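Local coordinates for cellulose-binding protein (Saccharophagus degradans, PDB 2X32), which binds a long polyisoprenoid diphosphate inside a YceI-like beta-barrel and is implicated in plant cell wall breakdown, possibly through a role in polyisoprenoid transport or oxidoreduction, at residues L7-D12 / L174-P179; D99-S105 / I117-V123. Where two conformers were deposited one is given. Numbering follows the deposited sequence.

Contact 1 of 2, residues L7-D12 / L174-P179. With OTP ((2E,6E,10E,14E,18E,22E,26E)-3,7,11,15,19,23,27,31-octamethyldotriaconta-2,6,10,14,18,22,26,30-octaenyl trihydrogen diphosphate), chain C.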
loop_
_atom_site.group_PDB
_atom_site.type_symbol
_atom_site.label_atom_id
_atom_site.label_comp_id
_atom_site.label_asym_id
_atom_site.label_seq_id
_atom_site.Cartn_x
_atom_site.Cartn_y
_atom_site.Cartn_z
ATOM N N LEU A 7 -16.701 4.271 13.060
ATOM C CA LEU A 7 -15.245 4.270 12.982
ATOM C C LEU A 7 -14.638 4.525 14.325
ATOM O O LEU A 7 -15.054 5.445 15.075
ATOM C CB LEU A 7 -14.722 5.360 12.052
ATOM C CG LEU A 7 -15.029 5.143 10.604
ATOM C CD1 LEU A 7 -14.576 6.416 9.842
ATOM C CD2 LEU A 7 -14.426 3.884 10.046
ATOM N N ALA A 8 -13.706 3.657 14.676
ATOM C CA ALA A 8 -12.844 3.823 15.827
ATOM C C ALA A 8 -11.694 4.743 15.501
ATOM O O ALA A 8 -11.181 5.447 16.371
ATOM C CB ALA A 8 -12.329 2.474 16.343
ATOM N N TYR A 9 -11.246 4.666 14.243
ATOM C CA TYR A 9 -10.145 5.489 13.725
ATOM C C TYR A 9 -10.399 5.903 12.294
ATOM O O TYR A 9 -10.988 5.166 11.522
ATOM C CB TYR A 9 -8.765 4.820 13.771
ATOM C CG TYR A 9 -8.283 4.438 15.144
ATOM C CD1 TYR A 9 -7.383 5.215 15.839
ATOM C CD2 TYR A 9 -8.738 3.258 15.737
ATOM C CE1 TYR A 9 -6.989 4.828 17.144
ATOM C CE2 TYR A 9 -8.371 2.908 16.977
ATOM C CZ TYR A 9 -7.491 3.657 17.660
ATOM O OH TYR A 9 -7.159 3.167 18.943
ATOM N N SER A 10 -9.858 7.070 11.927
ATOM C CA SER A 10 -9.845 7.519 10.546
ATOM C C SER A 10 -8.406 7.712 10.071
ATOM O O SER A 10 -7.553 8.167 10.838
ATOM C CB SER A 10 -10.599 8.828 10.414
ATOM O OG SER A 10 -11.995 8.654 10.622
ATOM N N LEU A 11 -8.140 7.374 8.826
ATOM C CA LEU A 11 -6.813 7.660 8.253
ATOM C C LEU A 11 -6.567 9.180 8.115
ATOM O O LEU A 11 -7.391 9.920 7.583
ATOM C CB LEU A 11 -6.586 6.971 6.898
ATOM C CG LEU A 11 -5.124 7.039 6.409
ATOM C CD1 LEU A 11 -4.289 5.980 7.072
ATOM C CD2 LEU A 11 -5.057 6.865 4.837
ATOM N N ASP A 12 -5.410 9.627 8.612
ATOM C CA ASP A 12 -4.896 10.965 8.330
ATOM C C ASP A 12 -4.215 10.860 6.966
ATOM O O ASP A 12 -3.085 10.484 6.844
ATOM C CB ASP A 12 -3.881 11.360 9.412
ATOM C CG ASP A 12 -3.286 12.770 9.217
ATOM O OD1 ASP A 12 -3.392 13.348 8.101
ATOM O OD2 ASP A 12 -2.701 13.302 10.183
ATOM N N LEU A 174 1.383 4.818 8.002
ATOM C CA LEU A 174 -0.023 5.205 8.064
ATOM C C LEU A 174 -0.305 5.794 9.435
ATOM O O LEU A 174 0.130 5.214 10.455
ATOM C CB LEU A 174 -0.911 4.002 7.846
ATOM C CG LEU A 174 -0.634 3.238 6.559
ATOM C CD1 LEU A 174 -1.490 1.999 6.510
ATOM C CD2 LEU A 174 -0.784 4.036 5.251
ATOM N N PHE A 175 -1.012 6.910 9.479
ATOM C CA PHE A 175 -1.408 7.497 10.749
ATOM C C PHE A 175 -2.889 7.425 10.865
ATOM O O PHE A 175 -3.609 7.831 9.935
ATOM C CB PHE A 175 -0.943 8.953 10.778
ATOM C CG PHE A 175 0.550 9.098 10.789
ATOM C CD1 PHE A 175 1.271 9.103 11.991
ATOM C CD2 PHE A 175 1.268 9.212 9.609
ATOM C CE1 PHE A 175 2.661 9.195 11.995
ATOM C CE2 PHE A 175 2.664 9.314 9.632
ATOM C CZ PHE A 175 3.341 9.292 10.797
ATOM N N TYR A 176 -3.373 6.826 11.951
ATOM C CA TYR A 176 -4.802 6.702 12.202
ATOM C C TYR A 176 -5.144 7.463 13.477
ATOM O O TYR A 176 -4.390 7.438 14.458
ATOM C CB TYR A 176 -5.219 5.207 12.326
ATOM C CG TYR A 176 -5.260 4.425 11.063
ATOM C CD1 TYR A 176 -6.371 4.391 10.269
ATOM C CD2 TYR A 176 -4.159 3.700 10.628
ATOM C CE1 TYR A 176 -6.439 3.633 9.099
ATOM C CE2 TYR A 176 -4.202 2.976 9.462
ATOM C CZ TYR A 176 -5.337 2.954 8.683
ATOM O OH TYR A 176 -5.416 2.230 7.513
ATOM N N GLU A 177 -6.294 8.135 13.488
ATOM C CA GLU A 177 -6.695 9.018 14.555
ATOM C C GLU A 177 -8.122 8.737 14.961
ATOM O O GLU A 177 -8.965 8.673 14.101
ATOM C CB GLU A 177 -6.699 10.429 13.987
ATOM C CG GLU A 177 -5.419 11.001 13.957
ATOM C CD GLU A 177 -5.126 11.895 15.174
ATOM O OE1 GLU A 177 -5.835 11.865 16.207
ATOM O OE2 GLU A 177 -4.138 12.559 15.086
ATOM N N ALA A 178 -8.282 8.481 16.262
ATOM C CA ALA A 178 -9.572 8.273 16.921
ATOM C C ALA A 178 -10.271 9.584 17.246
ATOM O O ALA A 178 -9.624 10.597 17.436
ATOM C CB ALA A 178 -9.362 7.476 18.192
ATOM N N PRO A 179 -11.612 9.565 17.310
ATOM C CA PRO A 179 -12.463 10.665 17.808
ATOM C C PRO A 179 -12.278 10.977 19.294
ATOM O O PRO A 179 -11.317 11.638 19.682
ATOM C CB PRO A 179 -13.876 10.118 17.618
ATOM C CG PRO A 179 -13.790 9.128 16.555
ATOM C CD PRO A 179 -12.404 8.520 16.637
HETATM O O7 OTP C . 14.187 3.764 -18.992
HETATM P P2 OTP C . 13.140 4.652 -19.611
HETATM O O5 OTP C . 13.127 4.580 -21.128
HETATM O O6 OTP C . 13.095 6.049 -19.052
HETATM O O4 OTP C . 11.721 3.921 -19.193
HETATM P P1 OTP C . 10.604 4.478 -18.167
HETATM O O2 OTP C . 11.151 4.178 -16.785
HETATM O O3 OTP C . 10.006 5.819 -18.541
HETATM O O1 OTP C . 9.357 3.448 -18.212
HETATM C C40 OTP C . 9.564 2.135 -17.651
HETATM C C39 OTP C . 8.600 1.890 -16.484
HETATM C C37 OTP C . 8.978 1.389 -15.323
HETATM C C38 OTP C . 10.403 1.010 -14.902
HETATM C C36 OTP C . 7.929 1.133 -14.245
HETATM C C35 OTP C . 7.606 -0.321 -14.016
HETATM C C34 OTP C . 6.617 -0.487 -12.845
HETATM C C32 OTP C . 6.604 -1.504 -11.975
HETATM C C33 OTP C . 7.643 -2.573 -11.981
HETATM C C31 OTP C . 5.577 -1.441 -10.835
HETATM C C30 OTP C . 4.627 -2.601 -10.673
HETATM C C29 OTP C . 3.744 -2.447 -9.439
HETATM C C27 OTP C . 3.356 -3.453 -8.662
HETATM C C28 OTP C . 3.633 -4.928 -8.941
HETATM C C26 OTP C . 2.616 -3.200 -7.367
HETATM C C25 OTP C . 2.411 -1.754 -6.969
HETATM C C24 OTP C . 2.053 -1.546 -5.487
HETATM C C22 OTP C . 0.836 -1.318 -4.997
HETATM C C23 OTP C . -0.411 -1.079 -5.811
HETATM C C21 OTP C . 0.689 -1.220 -3.506
HETATM C C20 OTP C . -0.078 -2.418 -2.884
HETATM C C19 OTP C . -0.284 -2.300 -1.374
HETATM C C17 OTP C . 0.381 -2.969 -0.432
HETATM C C18 OTP C . 1.331 -4.093 -0.655
HETATM C C16 OTP C . 0.168 -2.576 1.022
HETATM C C15 OTP C . -0.370 -3.702 1.857
HETATM C C14 OTP C . -0.903 -3.208 3.178
HETATM C C12 OTP C . -0.825 -3.885 4.350
HETATM C C13 OTP C . -0.110 -5.230 4.463
HETATM C C11 OTP C . -1.418 -3.361 5.618
HETATM C C10 OTP C . -1.941 -1.981 5.619
HETATM C C9 OTP C . -2.295 -1.392 6.986
HETATM C C7 OTP C . -3.527 -1.214 7.490
HETATM C C8 OTP C . -4.832 -1.443 6.755
HETATM C C6 OTP C . -3.640 -0.693 8.903
HETATM C C5 OTP C . -3.863 -1.771 9.946
HETATM C C4 OTP C . -4.069 -1.215 11.325
HETATM C C2 OTP C . -3.606 -1.804 12.431
HETATM C C3 OTP C . -2.845 -3.079 12.554
HETATM C C1 OTP C . -3.912 -1.150 13.749
#
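The two ends of the chain meet here in an antiparallel pairing that helps close the curled sheet of the YceI-like barrel, at the part of the lipid-filled cavity that holds the end of the polyisoprenoid tail remote from the diphosphate. Three backbone hydrogen bonds join the strands: S10 N to E177 O (2.8 Å), E177 N to S10 O (2.9 Å) and D12 N to F175 O (2.9 Å). S10 and E177 therefore form a hydrogen-bonded pair, followed by the non-hydrogen-bonded pair L11 and Y176. The other edge of strand 7-24 bonds to strand 28-42, where A8 and Y9 both face I41 in a classic beta bulge, while L174 and Y176 bond to strand 130-142.

The face bearing L11 and Y176 is apolar. L11 CD1 sits over the Y176 ring, 3.8 Å from its centroid, in a CH-pi contact, and also packs against L174 CB at 4.0 Å. L174 and Y176 carry this face to the ligand, with L174 CD1 3.5 Å from OTP C9 and Y176 OH 3.7 Å from OTP C6; the Y176 hydroxyl is hydrogen-bonded to the backbone carbonyl of Q48. The face of S10 and E177 is more polar, although F175 also lies on it, against R130 and M132: D12 OD1 accepts hydrogen bonds from T14 OG1 and A15 N, while D12 OD2 and E177 OE2 form salt bridges with R130. Near the C-terminus, the A178 methyl lies off-centre against the Y9 ring, CB 4.1 Å from the centroid, and A178 CA approaches A8 O at 3.3 Å in a CA-H...O contact.

Contact 2 of 2, residues D99-S105 / I117-V123. With OTP ((2E,6E,10E,14E,18E,22E,26E)-3,7,11,15,19,23,27,31-octamethyldotriaconta-2,6,10,14,18,22,26,30-octaenyl trihydrogen diphosphate), chain C.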
loop_
_atom_site.group_PDB
_atom_site.type_symbol
_atom_site.label_atom_id
_atom_site.label_comp_id
_atom_site.label_asym_id
_atom_site.label_seq_id
_atom_site.Cartn_x
_atom_site.Cartn_y
_atom_site.Cartn_z
ATOM N N ASP A 99 5.135 0.389 21.287
ATOM C CA ASP A 99 4.834 -0.320 20.056
ATOM C C ASP A 99 4.463 -1.766 20.317
ATOM O O ASP A 99 4.665 -2.299 21.417
ATOM C CB ASP A 99 6.039 -0.303 19.141
ATOM C CG ASP A 99 7.009 -1.438 19.437
ATOM O OD1 ASP A 99 7.381 -1.733 20.620
ATOM O OD2 ASP A 99 7.408 -2.029 18.485
ATOM N N MET A 100 3.915 -2.393 19.306
ATOM C CA MET A 100 3.710 -3.825 19.302
ATOM C C MET A 100 3.833 -4.307 17.879
ATOM O O MET A 100 3.582 -3.553 16.917
ATOM C CB MET A 100 2.359 -4.206 19.884
ATOM C CG MET A 100 1.192 -3.602 19.140
ATOM S SD MET A 100 -0.304 -3.937 20.051
ATOM C CE MET A 100 -1.503 -3.417 18.798
ATOM N N LEU A 101 4.229 -5.554 17.735
ATOM C CA LEU A 101 4.239 -6.263 16.453
ATOM C C LEU A 101 2.920 -7.008 16.299
ATOM O O LEU A 101 2.476 -7.716 17.247
ATOM C CB LEU A 101 5.388 -7.266 16.416
ATOM C CG LEU A 101 6.749 -6.703 16.597
ATOM C CD1 LEU A 101 7.832 -7.881 16.606
ATOM C CD2 LEU A 101 7.020 -5.676 15.513
ATOM N N VAL A 102 2.332 -6.940 15.116
ATOM C CA VAL A 102 1.068 -7.639 14.833
ATOM C C VAL A 102 1.274 -8.459 13.580
ATOM O O VAL A 102 1.627 -7.915 12.555
ATOM C CB VAL A 102 -0.102 -6.619 14.619
ATOM C CG1 VAL A 102 -1.482 -7.314 14.490
ATOM C CG2 VAL A 102 -0.178 -5.598 15.758
ATOM N N ASP A 103 1.101 -9.768 13.659
ATOM C CA ASP A 103 1.172 -10.667 12.505
ATOM C C ASP A 103 -0.220 -10.684 11.878
ATOM O O ASP A 103 -1.183 -11.071 12.561
ATOM C CB ASP A 103 1.548 -12.046 12.993
ATOM C CG ASP A 103 2.963 -12.103 13.577
ATOM O OD1 ASP A 103 3.836 -11.441 13.002
ATOM O OD2 ASP A 103 3.131 -12.832 14.573
ATOM N N VAL A 104 -0.323 -10.153 10.672
ATOM C CA VAL A 104 -1.609 -10.010 9.959
ATOM C C VAL A 104 -1.704 -10.883 8.736
ATOM O O VAL A 104 -0.732 -11.173 8.076
ATOM C CB VAL A 104 -1.860 -8.527 9.555
ATOM C CG1 VAL A 104 -1.731 -7.589 10.717
ATOM C CG2 VAL A 104 -0.939 -8.066 8.426
ATOM N N SER A 105 -2.953 -11.243 8.398
ATOM C CA SER A 105 -3.288 -11.780 7.113
ATOM C C SER A 105 -4.172 -10.691 6.510
ATOM O O SER A 105 -5.359 -10.537 6.896
ATOM C CB SER A 105 -4.085 -13.084 7.232
ATOM O OG SER A 105 -3.231 -14.066 7.733
ATOM N N ILE A 117 -1.844 -11.055 2.107
ATOM C CA ILE A 117 -0.447 -10.684 2.463
ATOM C C ILE A 117 -0.276 -11.049 3.903
ATOM O O ILE A 117 -0.927 -10.496 4.782
ATOM C CB ILE A 117 -0.189 -9.189 2.236
ATOM C CG1 ILE A 117 -0.386 -8.850 0.770
ATOM C CG2 ILE A 117 1.249 -8.781 2.790
ATOM C CD1 ILE A 117 -0.248 -7.380 0.524
ATOM N N ASP A 118 0.560 -12.060 4.151
ATOM C CA ASP A 118 0.903 -12.485 5.490
ATOM C C ASP A 118 2.177 -11.726 5.874
ATOM O O ASP A 118 3.249 -11.954 5.307
ATOM C CB ASP A 118 1.154 -14.012 5.516
ATOM C CG ASP A 118 -0.119 -14.800 5.311
ATOM O OD1 ASP A 118 -1.072 -14.595 6.115
ATOM O OD2 ASP A 118 -0.171 -15.639 4.356
ATOM N N THR A 119 2.038 -10.756 6.758
ATOM C CA THR A 119 3.201 -9.906 7.083
ATOM C C THR A 119 3.067 -9.421 8.508
ATOM O O THR A 119 2.072 -9.654 9.203
ATOM C CB THR A 119 3.331 -8.739 6.110
ATOM O OG1 THR A 119 4.651 -8.153 6.193
ATOM C CG2 THR A 119 2.272 -7.664 6.401
ATOM N N GLN A 120 4.072 -8.704 8.973
ATOM C CA GLN A 120 4.092 -8.206 10.320
ATOM C C GLN A 120 4.090 -6.671 10.260
ATOM O O GLN A 120 4.858 -6.073 9.477
ATOM C CB GLN A 120 5.376 -8.691 11.010
ATOM C CG GLN A 120 5.398 -8.465 12.425
ATOM C CD GLN A 120 6.611 -9.243 13.019
ATOM O OE1 GLN A 120 7.761 -8.851 12.752
ATOM N NE2 GLN A 120 6.389 -10.389 13.684
ATOM N N LEU A 121 3.195 -6.093 11.043
ATOM C CA LEU A 121 3.062 -4.639 11.155
ATOM C C LEU A 121 3.574 -4.179 12.494
ATOM O O LEU A 121 3.512 -4.901 13.498
ATOM C CB LEU A 121 1.626 -4.178 10.986
ATOM C CG LEU A 121 0.963 -4.656 9.684
ATOM C CD1 LEU A 121 -0.524 -4.133 9.621
ATOM C CD2 LEU A 121 1.718 -4.244 8.417
ATOM N N ASN A 122 4.148 -2.967 12.479
ATOM C CA ASN A 122 4.526 -2.262 13.660
ATOM C C ASN A 122 3.438 -1.233 13.946
ATOM O O ASN A 122 3.076 -0.449 13.064
ATOM C CB ASN A 122 5.879 -1.567 13.490
ATOM C CG ASN A 122 6.368 -0.986 14.778
ATOM O OD1 ASN A 122 5.912 0.110 15.203
ATOM N ND2 ASN A 122 7.289 -1.717 15.473
ATOM N N VAL A 123 2.871 -1.302 15.147
ATOM C CA VAL A 123 1.870 -0.364 15.585
ATOM C C VAL A 123 2.401 0.370 16.804
ATOM O O VAL A 123 2.756 -0.265 17.802
ATOM C CB VAL A 123 0.560 -1.067 15.948
ATOM C CG1 VAL A 123 -0.523 -0.009 16.457
ATOM C CG2 VAL A 123 0.043 -1.917 14.765
HETATM O O7 OTP C . 14.187 3.764 -18.992
HETATM P P2 OTP C . 13.140 4.652 -19.611
HETATM O O5 OTP C . 13.127 4.580 -21.128
HETATM O O6 OTP C . 13.095 6.049 -19.052
HETATM O O4 OTP C . 11.721 3.921 -19.193
HETATM P P1 OTP C . 10.604 4.478 -18.167
HETATM O O2 OTP C . 11.151 4.178 -16.785
HETATM O O3 OTP C . 10.006 5.819 -18.541
HETATM O O1 OTP C . 9.357 3.448 -18.212
HETATM C C40 OTP C . 9.564 2.135 -17.651
HETATM C C39 OTP C . 8.600 1.890 -16.484
HETATM C C37 OTP C . 8.978 1.389 -15.323
HETATM C C38 OTP C . 10.403 1.010 -14.902
HETATM C C36 OTP C . 7.929 1.133 -14.245
HETATM C C35 OTP C . 7.606 -0.321 -14.016
HETATM C C34 OTP C . 6.617 -0.487 -12.845
HETATM C C32 OTP C . 6.604 -1.504 -11.975
HETATM C C33 OTP C . 7.643 -2.573 -11.981
HETATM C C31 OTP C . 5.577 -1.441 -10.835
HETATM C C30 OTP C . 4.627 -2.601 -10.673
HETATM C C29 OTP C . 3.744 -2.447 -9.439
HETATM C C27 OTP C . 3.356 -3.453 -8.662
HETATM C C28 OTP C . 3.633 -4.928 -8.941
HETATM C C26 OTP C . 2.616 -3.200 -7.367
HETATM C C25 OTP C . 2.411 -1.754 -6.969
HETATM C C24 OTP C . 2.053 -1.546 -5.487
HETATM C C22 OTP C . 0.836 -1.318 -4.997
HETATM C C23 OTP C . -0.411 -1.079 -5.811
HETATM C C21 OTP C . 0.689 -1.220 -3.506
HETATM C C20 OTP C . -0.078 -2.418 -2.884
HETATM C C19 OTP C . -0.284 -2.300 -1.374
HETATM C C17 OTP C . 0.381 -2.969 -0.432
HETATM C C18 OTP C . 1.331 -4.093 -0.655
HETATM C C16 OTP C . 0.168 -2.576 1.022
HETATM C C15 OTP C . -0.370 -3.702 1.857
HETATM C C14 OTP C . -0.903 -3.208 3.178
HETATM C C12 OTP C . -0.825 -3.885 4.350
HETATM C C13 OTP C . -0.110 -5.230 4.463
HETATM C C11 OTP C . -1.418 -3.361 5.618
HETATM C C10 OTP C . -1.941 -1.981 5.619
HETATM C C9 OTP C . -2.295 -1.392 6.986
HETATM C C7 OTP C . -3.527 -1.214 7.490
HETATM C C8 OTP C . -4.832 -1.443 6.755
HETATM C C6 OTP C . -3.640 -0.693 8.903
HETATM C C5 OTP C . -3.863 -1.771 9.946
HETATM C C4 OTP C . -4.069 -1.215 11.325
HETATM C C2 OTP C . -3.606 -1.804 12.431
HETATM C C3 OTP C . -2.845 -3.079 12.554
HETATM C C1 OTP C . -3.912 -1.150 13.749
#
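D99 opens the pairing from its side chain, accepting a hydrogen bond at OD2 from N122 ND2 (3.0 Å); N122 ND2 also bonds to Q136 on the next strand. At M100 the backbone bonding begins, with M100 N to V123 O at 2.9 Å and V123 N to M100 O at 3.0 Å, while the M100 side chain touches A90 and V91 of helix 88-92. L101, in a non-hydrogen-bonded pair with N122, lies on the exposed face and brings CD2 to 4.0 Å from N122 ND2. V102 pairs with L121 through V102 N to L121 O (2.9 Å) and L121 N to V102 O (2.8 Å), and its CG2 meets V123 CG2 at 3.8 Å. D103 returns to the outer face, where OD1 accepts a bond from Q120 NE2 (2.8 Å). V104 repeats the two-bond pattern with T119, V104 N to T119 O at 2.9 Å and T119 N to V104 O at 3.1 Å, and packs CG1 against L121 CD1 at 3.8 Å. Finally S105 OG donates to D118 OD1 (2.7 Å). The inner face of the second strand touches the lipid: V123 CG2 and I117 CD1 lie 3.8 Å from OTP C3 and C18, respectively, and T119 CG2 is 3.9 Å from C13. This is an antiparallel beta hairpin in the wall of a YceI-like, lipocalin-like barrel, mostly polar outside and largely apolar towards the bound isoprenoid.

How the contacts relate
Contacts 1 and 2 line one ligand cavity in the same curled sheet, their centres about 17 Å apart. Contact 2 joins neighbouring strands of a hairpin nested within the loop that contact 1 closes between the termini. Strand 130-142 lies between them, pairing with 115-125 and with 167-177. Both are partly buried, each with a lipid-facing side, but contact 2 has more exposed residues, four of 14 against two of 12. Contact 2 pairs polar side chains across its exposed face, whereas the acidic groups of contact 1 find outside partners, D12 in T14 and R130, E177 in R130 and T129. Towards the lipid, contact 1 presents leucine and tyrosine, contact 2 aliphatics and a threonine methyl.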